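Local coordinates for chorismate mutase protein (Bartonella henselae, PDB 3RMI) that catalyses the rearrangement of chorismate to prephenate, as an all-helical type II chorismate mutase whose two chains intertwine, at the interface of chains A and B. Numbering follows the deposited sequence. Chains: chain A/B, Chorismate mutase protein.

Contact 1: the interface of chains A and B. Residues chain A 17-18, 20-21, 24; chain B 35, 38-39, 42, 58.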
loop_
_atom_site.group_PDB
_atom_site.type_symbol
_atom_site.label_atom_id
_atom_site.label_comp_id
_atom_site.label_asym_id
_atom_site.label_seq_id
_atom_site.Cartn_x
_atom_site.Cartn_y
_atom_site.Cartn_z
ATOM N N LEU A 17 -4.937 -17.008 9.906
ATOM C CA LEU A 17 -4.788 -16.195 8.686
ATOM C C LEU A 17 -4.718 -14.718 9.038
ATOM O O LEU A 17 -3.995 -13.929 8.431
ATOM C CB LEU A 17 -5.954 -16.446 7.718
ATOM C CG LEU A 17 -5.926 -17.832 7.040
ATOM C CD1 LEU A 17 -7.332 -18.247 6.643
ATOM C CD2 LEU A 17 -4.946 -17.964 5.804
ATOM N N ARG A 18 -5.439 -14.327 10.052
ATOM C CA ARG A 18 -5.390 -12.941 10.455
ATOM C C ARG A 18 -4.084 -12.578 11.128
ATOM O O ARG A 18 -3.661 -11.430 11.034
ATOM C CB ARG A 18 -6.582 -12.607 11.312
ATOM C CG ARG A 18 -7.837 -12.506 10.476
ATOM C CD ARG A 18 -9.097 -12.467 11.327
ATOM N NE ARG A 18 -10.244 -12.053 10.539
ATOM C CZ ARG A 18 -11.492 -12.046 10.973
ATOM N NH1 ARG A 18 -11.772 -12.449 12.199
ATOM N NH2 ARG A 18 -12.461 -11.628 10.177
ATOM N N SER A 20 -1.294 -13.556 10.050
ATOM C CA SER A 20 -0.393 -13.339 8.932
ATOM C C SER A 20 -0.642 -11.981 8.304
ATOM O O SER A 20 0.283 -11.206 8.078
ATOM C CB SER A 20 -0.575 -14.441 7.900
ATOM O OG SER A 20 0.123 -15.616 8.269
ATOM N N ILE A 21 -1.914 -11.688 8.070
ATOM C CA ILE A 21 -2.339 -10.407 7.533
ATOM C C ILE A 21 -1.785 -9.301 8.384
ATOM O O ILE A 21 -1.183 -8.358 7.889
ATOM C CB ILE A 21 -3.865 -10.349 7.465
ATOM C CG1 ILE A 21 -4.342 -11.284 6.343
ATOM C CG2 ILE A 21 -4.350 -8.906 7.232
ATOM C CD1 ILE A 21 -5.750 -11.786 6.580
ATOM N N PHE A 24 1.775 -8.836 7.784
ATOM C CA PHE A 24 2.040 -8.208 6.490
ATOM C C PHE A 24 1.819 -6.704 6.587
ATOM O O PHE A 24 2.607 -5.934 6.067
ATOM C CB PHE A 24 1.178 -8.803 5.403
ATOM C CG PHE A 24 1.499 -10.244 5.094
ATOM C CD1 PHE A 24 2.798 -10.668 4.982
ATOM C CD2 PHE A 24 0.482 -11.167 4.908
ATOM C CE1 PHE A 24 3.079 -11.983 4.697
ATOM C CE2 PHE A 24 0.748 -12.470 4.609
ATOM C CZ PHE A 24 2.034 -12.892 4.512
ATOM N N ARG B 35 -0.537 -11.073 1.125
ATOM C CA ARG B 35 -1.665 -10.615 1.955
ATOM C C ARG B 35 -2.974 -10.990 1.297
ATOM O O ARG B 35 -3.916 -11.427 1.981
ATOM C CB ARG B 35 -1.645 -9.109 2.105
ATOM C CG ARG B 35 -2.518 -8.584 3.270
ATOM C CD ARG B 35 -2.690 -7.106 3.143
ATOM N NE ARG B 35 -3.315 -6.470 4.295
ATOM C CZ ARG B 35 -4.626 -6.494 4.560
ATOM N NH1 ARG B 35 -5.474 -7.184 3.807
ATOM N NH2 ARG B 35 -5.088 -5.849 5.601
ATOM N N CYS B 38 -3.873 -14.549 1.625
ATOM C CA CYS B 38 -4.527 -14.793 2.923
ATOM C C CYS B 38 -5.942 -14.327 2.948
ATOM O O CYS B 38 -6.809 -15.075 3.349
ATOM C CB CYS B 38 -3.808 -14.103 4.070
ATOM S SG CYS B 38 -2.330 -14.913 4.488
ATOM N N THR B 39 -6.194 -13.096 2.529
ATOM C CA THR B 39 -7.562 -12.586 2.592
ATOM C C THR B 39 -8.470 -13.336 1.652
ATOM O O THR B 39 -9.676 -13.334 1.845
ATOM C CB THR B 39 -7.672 -11.098 2.285
ATOM O OG1 THR B 39 -7.104 -10.822 0.991
ATOM C CG2 THR B 39 -7.000 -10.280 3.366
ATOM N N ILE B 42 -9.492 -16.268 3.587
ATOM C CA ILE B 42 -10.563 -15.809 4.486
ATOM C C ILE B 42 -11.871 -15.673 3.723
ATOM O O ILE B 42 -12.909 -16.075 4.223
ATOM C CB ILE B 42 -10.222 -14.472 5.219
ATOM C CG1 ILE B 42 -9.063 -14.698 6.200
ATOM C CG2 ILE B 42 -11.472 -13.905 5.975
ATOM C CD1 ILE B 42 -8.540 -13.411 6.875
ATOM N N ARG B 58 -13.426 -6.559 13.733
ATOM C CA ARG B 58 -12.109 -6.854 13.121
ATOM C C ARG B 58 -11.460 -5.579 12.524
ATOM O O ARG B 58 -10.293 -5.270 12.801
ATOM C CB ARG B 58 -12.268 -7.967 12.069
ATOM C CG ARG B 58 -11.067 -8.231 11.170
ATOM C CD ARG B 58 -9.845 -8.725 11.931
ATOM N NE ARG B 58 -8.750 -8.964 10.995
ATOM C CZ ARG B 58 -7.453 -8.983 11.294
ATOM N NH1 ARG B 58 -7.028 -8.812 12.544
ATOM N NH2 ARG B 58 -6.567 -9.212 10.330
#
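A:Ile21 meets B:Ile42 and B:Arg35 with different branches, sorted by its first torsion: CG1 stands anti to the carbonyl carbon (chi1 -71°), and CG2 is anti to the backbone N. In this all-helical, intertwined type II (AroQ) chorismate mutase, both long helices 4-48 contribute to the seam. The CG1 arm ends tip to tip, CD1 of A:Ile21 to CD1 of B:Ile42 at 3.2 Å, closer than methyl groups usually come, so the exact spacing is doubtful. On its way CG1 of A:Ile21 passes 3.7 Å from CB of B:Cys38, and B:Thr39 presents its CG2 methyl to the same CD1. The other branch sets CG2 of A:Ile21 over the centre of one face of the guanidinium, 3.5 Å from NH2 of B:Arg35, the isoleucine side chain standing roughly perpendicular to the arginine chain.

B:Arg58, from helix 56-72, bends at chi2 (63°) and then runs antiparallel to the extended chain of A:Arg18. Each covers the other's guanidinium off-centre: CG of A:Arg18 lies 3.6 Å from CZ of B:Arg58, while CD of B:Arg58 lies over a face of A:Arg18. The planes are 29° apart, with methylenes rather than hydrogen bonds joining the pair. Both arginines probably belong to the family's substrate-binding set.

At the other margin, SG of B:Cys38 lies in plane at the ring edge, 3.9 Å from CE2 of A:Phe24, and also touches CB of A:Ser20. A:Leu17 slides alongside B:Ile42.

Contact 2: the interface of chains A and B. Residues chain A 35, 38-39, 42, 58, 62; chain B 18, 21-22, 25.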
loop_
_atom_site.group_PDB
_atom_site.type_symbol
_atom_site.label_atom_id
_atom_site.label_comp_id
_atom_site.label_asym_id
_atom_site.label_seq_id
_atom_site.Cartn_x
_atom_site.Cartn_y
_atom_site.Cartn_z
ATOM N N ARG A 35 10.063 4.349 1.994
ATOM C CA ARG A 35 9.722 4.929 0.684
ATOM C C ARG A 35 9.462 6.412 0.828
ATOM O O ARG A 35 9.893 7.208 -0.023
ATOM C CB ARG A 35 8.463 4.296 0.128
ATOM C CG ARG A 35 8.263 4.529 -1.388
ATOM C CD ARG A 35 6.869 4.157 -1.774
ATOM N NE ARG A 35 6.626 4.132 -3.211
ATOM C CZ ARG A 35 6.434 5.218 -3.968
ATOM N NH1 ARG A 35 6.525 6.443 -3.463
ATOM N NH2 ARG A 35 6.177 5.080 -5.244
ATOM N N CYS A 38 12.504 8.457 1.201
ATOM C CA CYS A 38 13.087 8.751 -0.120
ATOM C C CYS A 38 12.340 9.812 -0.853
ATOM O O CYS A 38 12.947 10.742 -1.339
ATOM C CB CYS A 38 13.126 7.527 -1.019
ATOM S SG CYS A 38 14.371 6.414 -0.544
ATOM N N THR A 39 11.024 9.686 -0.947
ATOM C CA THR A 39 10.265 10.678 -1.707
ATOM C C THR A 39 10.318 12.032 -1.047
ATOM O O THR A 39 10.100 13.035 -1.707
ATOM C CB THR A 39 8.804 10.298 -1.914
ATOM O OG1 THR A 39 8.174 10.067 -0.640
ATOM C CG2 THR A 39 8.692 9.086 -2.812
ATOM N N ILE A 42 13.434 13.485 -2.295
ATOM C CA ILE A 42 13.134 13.995 -3.644
ATOM C C ILE A 42 12.382 15.312 -3.556
ATOM O O ILE A 42 12.684 16.233 -4.297
ATOM C CB ILE A 42 12.342 12.976 -4.525
ATOM C CG1 ILE A 42 13.226 11.760 -4.837
ATOM C CG2 ILE A 42 11.844 13.642 -5.853
ATOM C CD1 ILE A 42 12.498 10.617 -5.579
ATOM N N ARG A 58 8.070 10.339 -15.487
ATOM C CA ARG A 58 8.403 9.469 -14.335
ATOM C C ARG A 58 7.198 8.587 -13.919
ATOM O O ARG A 58 7.326 7.364 -13.772
ATOM C CB ARG A 58 8.913 10.335 -13.167
ATOM C CG ARG A 58 9.074 9.638 -11.823
ATOM C CD ARG A 58 10.120 8.531 -11.841
ATOM N NE ARG A 58 10.217 7.929 -10.514
ATOM C CZ ARG A 58 10.674 6.709 -10.239
ATOM N NH1 ARG A 58 11.139 5.911 -11.198
ATOM N NH2 ARG A 58 10.700 6.295 -8.977
ATOM N N GLN A 62 6.799 4.427 -13.906
ATOM C CA GLN A 62 6.573 3.687 -12.666
ATOM C C GLN A 62 5.345 2.785 -12.846
ATOM O O GLN A 62 5.346 1.651 -12.426
ATOM C CB GLN A 62 6.351 4.632 -11.481
ATOM C CG GLN A 62 7.498 5.539 -11.050
ATOM C CD GLN A 62 7.115 6.381 -9.846
ATOM O OE1 GLN A 62 7.188 5.908 -8.715
ATOM N NE2 GLN A 62 6.692 7.617 -10.073
ATOM N N ARG B 18 15.361 7.323 -6.802
ATOM C CA ARG B 18 14.319 6.639 -7.531
ATOM C C ARG B 18 14.596 5.159 -7.686
ATOM O O ARG B 18 13.652 4.379 -7.762
ATOM C CB ARG B 18 14.082 7.313 -8.856
ATOM C CG ARG B 18 13.344 8.619 -8.673
ATOM C CD ARG B 18 13.347 9.467 -9.935
ATOM N NE ARG B 18 12.379 10.546 -9.840
ATOM C CZ ARG B 18 12.244 11.515 -10.727
ATOM N NH1 ARG B 18 13.030 11.562 -11.788
ATOM N NH2 ARG B 18 11.313 12.438 -10.553
ATOM N N ILE B 21 13.099 3.794 -4.407
ATOM C CA ILE B 21 11.649 3.836 -4.485
ATOM C C ILE B 21 11.160 2.684 -5.314
ATOM O O ILE B 21 10.277 1.940 -4.911
ATOM C CB ILE B 21 11.195 5.176 -5.065
ATOM C CG1 ILE B 21 11.442 6.272 -4.018
ATOM C CG2 ILE B 21 9.712 5.122 -5.476
ATOM C CD1 ILE B 21 11.634 7.633 -4.653
ATOM N N ASP B 22 11.750 2.529 -6.485
ATOM C CA ASP B 22 11.317 1.491 -7.426
ATOM C C ASP B 22 11.456 0.084 -6.823
ATOM O O ASP B 22 10.599 -0.776 -7.012
ATOM C CB ASP B 22 12.101 1.624 -8.715
ATOM C CG ASP B 22 11.624 2.818 -9.583
ATOM O OD1 ASP B 22 10.591 3.455 -9.220
ATOM O OD2 ASP B 22 12.257 3.085 -10.646
ATOM N N ASP B 25 8.695 -0.376 -4.177
ATOM C CA ASP B 25 7.430 -0.679 -4.823
ATOM C C ASP B 25 7.309 -2.149 -5.243
ATOM O O ASP B 25 6.228 -2.711 -5.127
ATOM C CB ASP B 25 7.197 0.256 -6.008
ATOM C CG ASP B 25 6.842 1.711 -5.565
ATOM O OD1 ASP B 25 6.488 1.914 -4.377
ATOM O OD2 ASP B 25 6.934 2.663 -6.400
HETATM O O HOH W 1 7.989 3.043 -8.729
#
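B:Asp25 and B:Asp22, one turn apart on helix 4-48 of chain B, receive two arginines of chain A at what is probably the shared active site of this AroQ-type chorismate mutase, where the long helix of one protomer borders the helices of the other.

Two salt bridges carry the charge pairing. A:Arg35 reaches B:Asp25 through an extended chain, its CG anti to the backbone N, and grips the carboxylate side-on. NE of A:Arg35 gives OD1 of B:Asp25 a short, almost straight bond (2.5 Å, 177° at H) that stays in the guanidinium plane. NH2 of A:Arg35 reaches the syn lone pair of OD2 of B:Asp25 at 2.8 Å, with that oxygen tilted from the guanidinium plane. The flat groups lie nearly coplanar, 28° apart, which should fix the rotation of both. A:Arg58 instead approaches B:Asp22 end-on, tip to tip. NH1 of A:Arg58 bonds OD2 of B:Asp22 at 3.1 Å, in the guanidinium plane and on the syn side of the oxygen. NH2 of A:Arg58 meets OD1 of B:Asp22 at 2.9 Å from well above the carboxylate plane, 45° out, giving this pairing a twist.

Water ties the two aspartates together. A water molecule sits 2.7 Å from OD1 of B:Asp22. The same water is 2.6 Å from OD2 of B:Asp25. It also lies 3.0 Å from OE1, the side-chain amide oxygen of A:Gln62. The coordinates do not show which partners donate.

Packing braces the arginines. CG of A:Gln62, one turn beyond A:Arg58 on helix 56-72, lies over the centre of one guanidinium face of A:Arg58, and B:Arg18, like its twin in the other chain, takes the opposite face. The guanidinium of A:Arg35, with B:Asp25 at its edge, has B:Ile21 on a face by the same symmetry.

Contact 1 and contact 2 lie about 27 Å apart, measured between the centres of their C-alpha atoms, and are largely the same surface repeated by the two-fold axis with the chains exchanged. A:Arg18 and A:Ile21 of contact 1 recur as B:Arg18 and B:Ile21 in contact 2, while B:Arg35, B:Cys38, B:Thr39, B:Ile42 and B:Arg58 of contact 1 recur in chain A. Helix 4-48 of each chain spans both contacts, offering its earlier part to one and its later part to the other. Each probable active site would thus draw on both chains, and dimerisation and catalysis would depend on the same helices.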